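Endonuclease V (Streptomyces avermitilis, PDB 3GOC) probably cleaves deaminated DNA, with magnesium as cofactor, at the second phosphodiester bond on the 3' side of a deoxyinosine. Local coordinates at residues A155-S159 and L201-P205. Residues are numbered along the deposited sequence; the frame is centred on the assembly and turned at random.
Sequences APRGS and LALTP
The carbonyl oxygen of L201, in the last turn of its helix, is gripped by two donors that reach it from opposite faces of its plane. R157 NH1 donates to L201 O at 2.8 Å in a nearly straight bond (170°), coming from above the carbonyl plane, and the backbone N of T204 closes the turn onto the same oxygen. The neighbouring amino group, R157 NH2, bonds to T204 OG1 at 3.0 Å and also to the carbonyl of T176. L201 O and, just beyond the helix, T204 OG1 both lie at the edge of the guanidinium, nearly in its plane, which fixes the group's rotation about its long axis. Arginine suits the task: its chain, with CG anti to the backbone N (chi1 162°) and extended as far as NE, spans the gap and ends in a planar pair of donors. Shortening R157 to an alanine would probably cost L201 O its out-of-plane donor, and T204 OG1 and the T176 carbonyl theirs, so that these ties between loop and helix end would be lost. Threonine fits because its hydroxyl can accept from R157 NH2 while donating to the T200 carbonyl. The branched end of L201 puts CD2 over one guanidinium face, 3.7 Å from R157 NH2, and CD1 3.9 Å from G158 CA; on the opposite face P205 CA sits off-centre, toward the rim, with T204 O beside it. G158 takes the third place of a type II turn from P156 to S159, where a CB would jam against the preceding carbonyl. S159 OG braces that turn, donating to P156 O at 2.7 Å. R27 of the second subunit bonds to the G158 carbonyl and packs on L201. The contact thus joins the loop between strands 149-150 and 160-165 to the C-terminal end of helix 193-202.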
loop_
_atom_site.group_PDB
_atom_site.type_symbol
_atom_site.label_atom_id
_atom_site.label_comp_id
_atom_site.label_asym_id
_atom_site.label_seq_id
_atom_site.Cartn_x
_atom_site.Cartn_y
_atom_site.Cartn_z
ATOM N N ALA A 155 7.950 15.461 0.255
ATOM C CA ALA A 155 8.620 14.979 -0.950
ATOM C C ALA A 155 8.730 13.455 -1.069
ATOM O O ALA A 155 8.625 12.909 -2.164
ATOM C CB ALA A 155 10.008 15.612 -1.052
ATOM N N PRO A 156 8.951 12.749 0.050
ATOM C CA PRO A 156 9.062 11.288 -0.049
ATOM C C PRO A 156 7.779 10.574 -0.453
ATOM O O PRO A 156 6.680 11.023 -0.131
ATOM C CB PRO A 156 9.511 10.875 1.353
ATOM C CG PRO A 156 10.228 12.105 1.863
ATOM C CD PRO A 156 9.324 13.213 1.397
ATOM N N ARG A 157 7.933 9.461 -1.164
ATOM C CA ARG A 157 6.793 8.648 -1.566
ATOM C C ARG A 157 6.055 8.256 -0.287
ATOM O O ARG A 157 6.680 7.935 0.727
ATOM C CB ARG A 157 7.278 7.394 -2.308
ATOM C CG ARG A 157 6.263 6.241 -2.419
ATOM C CD ARG A 157 6.820 5.138 -3.334
ATOM N NE ARG A 157 6.228 3.816 -3.126
ATOM C CZ ARG A 157 5.042 3.425 -3.585
ATOM N NH1 ARG A 157 4.608 2.191 -3.336
ATOM N NH2 ARG A 157 4.289 4.251 -4.297
ATOM N N GLY A 158 4.728 8.288 -0.337
ATOM C CA GLY A 158 3.936 7.948 0.833
ATOM C C GLY A 158 3.350 9.181 1.501
ATOM O O GLY A 158 2.342 9.100 2.208
ATOM N N SER A 159 3.992 10.324 1.281
ATOM C CA SER A 159 3.545 11.592 1.842
ATOM C C SER A 159 2.187 11.989 1.267
ATOM O O SER A 159 1.898 11.742 0.095
ATOM C CB SER A 159 4.554 12.699 1.526
ATOM O OG SER A 159 5.838 12.395 2.038
ATOM N N LEU A 201 -0.804 3.418 -3.106
ATOM C CA LEU A 201 0.644 3.210 -2.987
ATOM C C LEU A 201 1.005 1.795 -3.435
ATOM O O LEU A 201 1.997 1.592 -4.134
ATOM C CB LEU A 201 1.115 3.420 -1.544
ATOM C CG LEU A 201 1.080 4.851 -1.000
ATOM C CD1 LEU A 201 1.537 4.844 0.453
ATOM C CD2 LEU A 201 1.984 5.757 -1.844
ATOM N N ALA A 202 0.194 0.816 -3.041
ATOM C CA ALA A 202 0.466 -0.566 -3.412
ATOM C C ALA A 202 0.376 -0.779 -4.921
ATOM O O ALA A 202 0.941 -1.735 -5.452
ATOM C CB ALA A 202 -0.492 -1.504 -2.682
ATOM N N LEU A 203 -0.332 0.114 -5.612
ATOM C CA LEU A 203 -0.488 0.015 -7.066
ATOM C C LEU A 203 0.529 0.860 -7.818
ATOM O O LEU A 203 0.546 0.867 -9.049
ATOM C CB LEU A 203 -1.901 0.453 -7.468
ATOM C CG LEU A 203 -3.032 -0.479 -7.047
ATOM C CD1 LEU A 203 -4.389 0.189 -7.271
ATOM C CD2 LEU A 203 -2.932 -1.763 -7.857
ATOM N N THR A 204 1.385 1.556 -7.074
ATOM C CA THR A 204 2.381 2.437 -7.679
ATOM C C THR A 204 3.841 2.223 -7.253
ATOM O O THR A 204 4.595 3.186 -7.110
ATOM C CB THR A 204 2.027 3.916 -7.403
ATOM O OG1 THR A 204 1.817 4.104 -6.000
ATOM C CG2 THR A 204 0.753 4.307 -8.134
ATOM N N PRO A 205 4.269 0.968 -7.059
ATOM C CA PRO A 205 5.664 0.783 -6.655
ATOM C C PRO A 205 6.662 1.229 -7.725
ATOM O O PRO A 205 7.790 1.609 -7.407
ATOM C CB PRO A 205 5.742 -0.717 -6.384
ATOM C CG PRO A 205 4.806 -1.278 -7.405
ATOM C CD PRO A 205 3.613 -0.331 -7.290
#